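Local coordinates for protein histone-lysine N-methyltransferase, H3 lysine-9 specific SUVH4 (Arabidopsis thaliana, PDB 4QEO) that methylates a lysine of the histone H3 tail to place a repressive chromatin mark, and binds methylated DNA through its SRA domain, at residues 55-60 and 161-166; 89-94 and 106-111. One frame throughout, in Å; residues are numbered along the deposited sequence.

Interaction 1 (55-60 and 161-166); sequences KIIGDL and YNVPVR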
loop_
_atom_site.group_PDB
_atom_site.type_symbol
_atom_site.label_atom_id
_atom_site.label_comp_id
_atom_site.label_asym_id
_atom_site.label_seq_id
_atom_site.Cartn_x
_atom_site.Cartn_y
_atom_site.Cartn_z
ATOM N N LYS A 55 -21.549 -11.328 6.672
ATOM C CA LYS A 55 -21.231 -11.985 5.415
ATOM C C LYS A 55 -22.066 -11.484 4.244
ATOM O O LYS A 55 -23.198 -11.031 4.414
ATOM C CB LYS A 55 -21.281 -13.497 5.581
ATOM C CG LYS A 55 -20.174 -13.926 6.510
ATOM C CD LYS A 55 -19.966 -15.387 6.520
ATOM C CE LYS A 55 -18.630 -15.695 7.140
ATOM N NZ LYS A 55 -18.601 -15.257 8.537
ATOM N N ILE A 56 -21.458 -11.523 3.065
ATOM C CA ILE A 56 -22.052 -10.985 1.852
ATOM C C ILE A 56 -21.826 -11.987 0.719
ATOM O O ILE A 56 -20.712 -12.486 0.528
ATOM C CB ILE A 56 -21.420 -9.614 1.483
ATOM C CG1 ILE A 56 -21.727 -8.570 2.568
ATOM C CG2 ILE A 56 -21.902 -9.137 0.121
ATOM C CD1 ILE A 56 -20.940 -7.266 2.410
ATOM N N ILE A 57 -22.895 -12.301 -0.004
ATOM C CA ILE A 57 -22.786 -13.082 -1.234
ATOM C C ILE A 57 -22.482 -12.163 -2.398
ATOM O O ILE A 57 -23.159 -11.161 -2.577
ATOM C CB ILE A 57 -24.124 -13.777 -1.552
ATOM C CG1 ILE A 57 -24.371 -14.905 -0.555
ATOM C CG2 ILE A 57 -24.125 -14.318 -2.990
ATOM C CD1 ILE A 57 -25.821 -15.402 -0.547
ATOM N N GLY A 58 -21.479 -12.487 -3.195
ATOM C CA GLY A 58 -21.176 -11.667 -4.357
ATOM C C GLY A 58 -20.043 -10.686 -4.112
ATOM O O GLY A 58 -19.190 -10.919 -3.263
ATOM N N ASP A 59 -20.027 -9.577 -4.850
ATOM C CA ASP A 59 -18.925 -8.624 -4.732
ATOM C C ASP A 59 -19.125 -7.713 -3.538
ATOM O O ASP A 59 -20.263 -7.417 -3.183
ATOM C CB ASP A 59 -18.806 -7.781 -6.004
ATOM C CG ASP A 59 -18.013 -8.474 -7.087
ATOM O OD1 ASP A 59 -16.890 -8.930 -6.792
ATOM O OD2 ASP A 59 -18.508 -8.584 -8.224
ATOM N N LEU A 60 -18.023 -7.287 -2.911
ATOM C CA LEU A 60 -18.082 -6.261 -1.867
ATOM C C LEU A 60 -17.771 -4.908 -2.512
ATOM O O LEU A 60 -16.807 -4.784 -3.264
ATOM C CB LEU A 60 -17.091 -6.557 -0.717
ATOM C CG LEU A 60 -17.500 -7.514 0.427
ATOM C CD1 LEU A 60 -18.000 -8.861 -0.085
ATOM C CD2 LEU A 60 -16.358 -7.742 1.433
ATOM N N TYR A 161 -27.953 -24.024 -5.339
ATOM C CA TYR A 161 -28.733 -22.778 -5.485
ATOM C C TYR A 161 -28.197 -21.732 -6.467
ATOM O O TYR A 161 -28.754 -20.630 -6.567
ATOM C CB TYR A 161 -28.928 -22.114 -4.132
ATOM C CG TYR A 161 -29.972 -22.800 -3.319
ATOM C CD1 TYR A 161 -31.312 -22.475 -3.489
ATOM C CD2 TYR A 161 -29.636 -23.801 -2.407
ATOM C CE1 TYR A 161 -32.292 -23.103 -2.762
ATOM C CE2 TYR A 161 -30.621 -24.443 -1.667
ATOM C CZ TYR A 161 -31.944 -24.084 -1.853
ATOM O OH TYR A 161 -32.942 -24.693 -1.145
ATOM N N ASN A 162 -27.159 -22.100 -7.203
ATOM C CA ASN A 162 -26.484 -21.203 -8.117
ATOM C C ASN A 162 -25.923 -19.936 -7.454
ATOM O O ASN A 162 -25.908 -18.863 -8.060
ATOM C CB ASN A 162 -27.405 -20.867 -9.298
ATOM C CG ASN A 162 -27.555 -22.015 -10.236
ATOM O OD1 ASN A 162 -26.771 -22.961 -10.184
ATOM N ND2 ASN A 162 -28.575 -21.964 -11.101
ATOM N N VAL A 163 -25.467 -20.071 -6.213
ATOM C CA VAL A 163 -24.885 -18.942 -5.471
ATOM C C VAL A 163 -23.389 -18.874 -5.733
ATOM O O VAL A 163 -22.675 -19.845 -5.494
ATOM C CB VAL A 163 -25.124 -19.110 -3.951
ATOM C CG1 VAL A 163 -24.353 -18.038 -3.121
ATOM C CG2 VAL A 163 -26.603 -19.057 -3.660
ATOM N N PRO A 164 -22.905 -17.728 -6.239
ATOM C CA PRO A 164 -21.491 -17.629 -6.581
ATOM C C PRO A 164 -20.611 -17.445 -5.360
ATOM O O PRO A 164 -21.049 -16.967 -4.306
ATOM C CB PRO A 164 -21.425 -16.363 -7.435
ATOM C CG PRO A 164 -22.544 -15.549 -6.967
ATOM C CD PRO A 164 -23.635 -16.491 -6.547
ATOM N N VAL A 165 -19.353 -17.816 -5.534
ATOM C CA VAL A 165 -18.366 -17.751 -4.467
ATOM C C VAL A 165 -17.234 -16.844 -4.950
ATOM O O VAL A 165 -16.840 -16.928 -6.122
ATOM C CB VAL A 165 -17.848 -19.204 -4.157
ATOM C CG1 VAL A 165 -16.685 -19.189 -3.264
ATOM C CG2 VAL A 165 -18.959 -20.033 -3.491
ATOM N N ARG A 166 -16.735 -15.970 -4.072
ATOM C CA ARG A 166 -15.520 -15.215 -4.356
ATOM C C ARG A 166 -14.339 -16.150 -4.279
ATOM O O ARG A 166 -14.267 -16.987 -3.385
ATOM C CB ARG A 166 -15.318 -14.061 -3.347
ATOM C CG ARG A 166 -16.419 -12.992 -3.408
ATOM C CD ARG A 166 -16.045 -11.759 -2.525
ATOM N NE ARG A 166 -16.033 -12.084 -1.096
ATOM C CZ ARG A 166 -17.122 -12.275 -0.355
ATOM N NH1 ARG A 166 -18.324 -12.183 -0.906
ATOM N NH2 ARG A 166 -17.008 -12.543 0.949
HETATM O O HOH W 1 -18.733 -11.939 3.194
HETATM O O HOH W 2 -20.125 -14.887 -2.745
#
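R166, on the strand that follows helix 151-161, sends its side chain from the sheet into the irregular loop 55-60. CB points toward that loop, and CG stands anti to the carbonyl carbon. CG and then CD run past the carbonyl oxygen of G58, with CD 3.3 Å from G58 O. The chain bends at chi3, and NE and CZ come under L60 CD1, which sits over one face of the guanidinium, 3.5 Å from CZ. R166 NH1 grips two main-chain oxygens. It donates to I56 O at 2.8 Å, almost straight (174°), from above the carbonyl plane. Its bond to G58 O, also 2.8 Å, is more bent (149°) but lies in the carbonyl plane. NH2 reaches a water 2.9 Å away that also takes the N-H of I56, and it donates to F80 O as well, so the plane is pinned at several points. An alanine in place of R166 would take away the donor to both carbonyls, and would probably leave the turn of the loop less firmly held. Beside the arginine, I57 CG2 packs 3.7 Å from V163 CG1, the two side chains crossing at about a right angle. A second water joins G58 N to P164 O. The helix before V163 ends in a Schellman motif at N162. This is an arginine tying a loop to the mixed sheet of the SRA domain.

Interaction 2 (89-94 and 106-111); sequences DYMSME and LAVSIV. With nucleotides of chain C.
A classic beta bulge interrupts this antiparallel pairing in the sheet of the SRA domain: V108 and S109 both face D89. D89 O takes V108 N at 2.9 Å, nearly straight, and a weak second bond from S109 N at 3.4 Å. D89 N in turn donates to S109 O at 2.8 Å, almost along the C=O axis. The psi of V108 (-22°) marks the kink that fits the extra residue. From there the ladder continues with Y90 and A107, a non-hydrogen-bonded pair in which Y90 CB comes within 3.2 Å of L106 O, and then with M91 and L106, joined by both N-H...O hydrogen bonds.

M91 and D89 lie on one face of the sheet, Y90 and A107 on the other, where helix 151-161 packs against them. M91 CG meets V108 CG1 at 4.2 Å, the two side chains crossing at about a right angle. The carboxylate of D89 is held by the backbone N-H of N82, and the hydroxyl of S109 bonds to H81 ND1. Beyond the strand, S92 OG accepts from E94 N, an ST turn, and S92 CB lies against the DNA backbone, 3.4 Å from OP2 of DC12 in chain C. Y90 CG takes the crowded position between N and the carbonyl carbon (chi1 63°), and the ring turns its edge to the same phosphate, with CE1 3.7 Å from OP1 of DC12.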
loop_
_atom_site.group_PDB
_atom_site.type_symbol
_atom_site.label_atom_id
_atom_site.label_comp_id
_atom_site.label_asym_id
_atom_site.label_seq_id
_atom_site.Cartn_x
_atom_site.Cartn_y
_atom_site.Cartn_z
ATOM N N ASP A 89 -14.877 -19.668 3.703
ATOM C CA ASP A 89 -15.686 -18.805 4.549
ATOM C C ASP A 89 -17.158 -18.936 4.146
ATOM O O ASP A 89 -17.500 -18.856 2.958
ATOM C CB ASP A 89 -15.214 -17.350 4.390
ATOM C CG ASP A 89 -15.493 -16.530 5.630
ATOM O OD1 ASP A 89 -15.557 -17.138 6.725
ATOM O OD2 ASP A 89 -15.636 -15.297 5.513
ATOM N N TYR A 90 -18.026 -19.169 5.125
ATOM C CA TYR A 90 -19.440 -19.397 4.816
ATOM C C TYR A 90 -20.407 -18.821 5.836
ATOM O O TYR A 90 -20.047 -18.567 6.982
ATOM C CB TYR A 90 -19.713 -20.887 4.632
ATOM C CG TYR A 90 -19.475 -21.767 5.853
ATOM C CD1 TYR A 90 -20.504 -22.033 6.739
ATOM C CD2 TYR A 90 -18.228 -22.345 6.100
ATOM C CE1 TYR A 90 -20.320 -22.849 7.832
ATOM C CE2 TYR A 90 -18.024 -23.172 7.208
ATOM C CZ TYR A 90 -19.086 -23.415 8.063
ATOM O OH TYR A 90 -18.939 -24.225 9.154
ATOM N N MET A 91 -21.631 -18.578 5.388
ATOM C CA MET A 91 -22.718 -18.179 6.265
ATOM C C MET A 91 -23.160 -19.412 7.000
ATOM O O MET A 91 -23.540 -20.406 6.368
ATOM C CB MET A 91 -23.902 -17.638 5.453
ATOM C CG MET A 91 -23.647 -16.302 4.770
ATOM S SD MET A 91 -25.069 -15.910 3.726
ATOM C CE MET A 91 -24.674 -14.209 3.371
ATOM N N SER A 92 -23.104 -19.342 8.327
ATOM C CA SER A 92 -23.558 -20.426 9.194
ATOM C C SER A 92 -25.074 -20.379 9.327
ATOM O O SER A 92 -25.727 -19.509 8.742
ATOM C CB SER A 92 -22.944 -20.257 10.580
ATOM O OG SER A 92 -23.513 -19.124 11.228
ATOM N N MET A 93 -25.632 -21.286 10.130
ATOM C CA MET A 93 -27.085 -21.337 10.346
ATOM C C MET A 93 -27.647 -20.056 10.974
ATOM O O MET A 93 -28.853 -19.852 10.970
ATOM C CB MET A 93 -27.487 -22.541 11.216
ATOM C CG MET A 93 -26.989 -23.884 10.727
ATOM S SD MET A 93 -27.462 -24.233 9.021
ATOM C CE MET A 93 -29.256 -24.282 9.133
ATOM N N GLU A 94 -26.788 -19.196 11.509
ATOM C CA GLU A 94 -27.255 -17.930 12.076
ATOM C C GLU A 94 -27.927 -17.057 11.005
ATOM O O GLU A 94 -28.762 -16.196 11.299
ATOM C CB GLU A 94 -26.092 -17.176 12.721
ATOM C CG GLU A 94 -26.499 -15.911 13.453
ATOM C CD GLU A 94 -25.525 -14.774 13.227
ATOM O OE1 GLU A 94 -24.365 -14.876 13.681
ATOM O OE2 GLU A 94 -25.922 -13.781 12.582
ATOM N N LEU A 106 -24.071 -21.534 3.557
ATOM C CA LEU A 106 -23.751 -21.188 2.169
ATOM C C LEU A 106 -22.370 -20.592 2.108
ATOM O O LEU A 106 -22.080 -19.669 2.848
ATOM C CB LEU A 106 -24.701 -20.116 1.635
ATOM C CG LEU A 106 -26.025 -20.456 0.986
ATOM C CD1 LEU A 106 -26.712 -19.147 0.643
ATOM C CD2 LEU A 106 -25.819 -21.345 -0.254
ATOM N N ALA A 107 -21.523 -21.066 1.212
ATOM C CA ALA A 107 -20.187 -20.485 1.100
ATOM C C ALA A 107 -20.246 -19.135 0.390
ATOM O O ALA A 107 -21.118 -18.922 -0.474
ATOM C CB ALA A 107 -19.262 -21.450 0.361
ATOM N N VAL A 108 -19.347 -18.213 0.758
ATOM C CA VAL A 108 -19.275 -16.918 0.085
ATOM C C VAL A 108 -17.890 -16.590 -0.461
ATOM O O VAL A 108 -17.776 -15.785 -1.373
ATOM C CB VAL A 108 -19.759 -15.740 0.972
ATOM C CG1 VAL A 108 -21.221 -15.969 1.386
ATOM C CG2 VAL A 108 -18.844 -15.530 2.192
ATOM N N SER A 109 -16.852 -17.231 0.082
ATOM C CA SER A 109 -15.466 -16.879 -0.260
ATOM C C SER A 109 -14.532 -18.058 -0.002
ATOM O O SER A 109 -14.581 -18.683 1.072
ATOM C CB SER A 109 -15.011 -15.637 0.544
ATOM O OG SER A 109 -13.640 -15.327 0.300
ATOM N N ILE A 110 -13.693 -18.379 -0.988
ATOM C CA ILE A 110 -12.670 -19.398 -0.779
ATOM C C ILE A 110 -11.291 -18.862 -1.105
ATOM O O ILE A 110 -11.148 -17.928 -1.872
ATOM C CB ILE A 110 -12.923 -20.698 -1.606
ATOM C CG1 ILE A 110 -12.814 -20.395 -3.107
ATOM C CG2 ILE A 110 -14.296 -21.274 -1.263
ATOM C CD1 ILE A 110 -12.811 -21.629 -3.987
ATOM N N VAL A 111 -10.269 -19.482 -0.525
ATOM C CA VAL A 111 -8.903 -19.089 -0.823
ATOM C C VAL A 111 -8.137 -20.295 -1.356
ATOM O O VAL A 111 -8.126 -21.358 -0.730
ATOM C CB VAL A 111 -8.191 -18.573 0.452
ATOM C CG1 VAL A 111 -6.744 -18.223 0.145
ATOM C CG2 VAL A 111 -8.942 -17.367 1.038
ATOM P P DA C 11 -18.627 -18.820 11.894
ATOM O OP1 DA C 11 -17.201 -18.950 11.779
ATOM O OP2 DA C 11 -19.358 -17.910 11.053
ATOM O "O5'" DA C 11 -19.223 -20.286 11.911
ATOM C "C5'" DA C 11 -18.387 -21.417 11.741
ATOM C "C4'" DA C 11 -18.992 -22.630 12.405
ATOM O "O4'" DA C 11 -18.539 -22.699 13.765
ATOM C "C3'" DA C 11 -20.516 -22.647 12.465
ATOM O "O3'" DA C 11 -20.963 -23.964 12.173
ATOM C "C2'" DA C 11 -20.819 -22.280 13.902
ATOM C "C1'" DA C 11 -19.633 -22.864 14.634
ATOM N N9 DA C 11 -19.293 -22.220 15.895
ATOM C C8 DA C 11 -19.738 -21.019 16.381
ATOM N N7 DA C 11 -19.236 -20.703 17.546
ATOM C C5 DA C 11 -18.409 -21.772 17.853
ATOM C C6 DA C 11 -17.592 -22.046 18.959
ATOM N N6 DA C 11 -17.468 -21.234 20.005
ATOM N N1 DA C 11 -16.908 -23.205 18.961
ATOM C C2 DA C 11 -17.035 -24.023 17.915
ATOM N N3 DA C 11 -17.771 -23.878 16.819
ATOM C C4 DA C 11 -18.437 -22.714 16.848
ATOM P P DC C 12 -22.429 -24.235 11.757
ATOM O OP1 DC C 12 -22.304 -24.688 10.410
ATOM O OP2 DC C 12 -23.402 -23.232 12.114
ATOM O "O5'" DC C 12 -22.654 -25.478 12.698
ATOM C "C5'" DC C 12 -21.582 -26.378 12.911
ATOM C "C4'" DC C 12 -21.673 -26.885 14.326
ATOM O "O4'" DC C 12 -21.230 -25.860 15.241
ATOM C "C3'" DC C 12 -23.098 -27.245 14.758
ATOM O "O3'" DC C 12 -23.064 -28.546 15.334
ATOM C "C2'" DC C 12 -23.408 -26.235 15.844
ATOM C "C1'" DC C 12 -22.023 -25.995 16.383
ATOM N N1 DC C 12 -21.855 -24.809 17.221
ATOM C C2 DC C 12 -20.970 -24.868 18.294
ATOM O O2 DC C 12 -20.300 -25.893 18.460
ATOM N N3 DC C 12 -20.852 -23.804 19.112
ATOM C C4 DC C 12 -21.597 -22.721 18.906
ATOM N N4 DC C 12 -21.440 -21.690 19.732
ATOM C C5 DC C 12 -22.517 -22.638 17.825
ATOM C C6 DC C 12 -22.634 -23.706 17.031
#

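Overall arrangement
Interactions 1 and 2 sit side by side in the SRA domain, their centres about 9 Å apart, with interaction 2 nested along the chain inside the loop that interaction 1 closes. Strands 165-172 and 106-112 are parallel neighbours, and R166 belongs to the join: its N is 2.9 Å from V108 O and its O 2.8 Å from I110 N, both probable hydrogen bonds. The bulged residue V108 therefore borders both contacts, and its CB also packs 3.4 Å from I56 O. K55 CE lies 3.2 Å from Y90 O. Interaction 2 touches the DNA backbone directly; neither contact lies at the annotated zinc or cofactor sites.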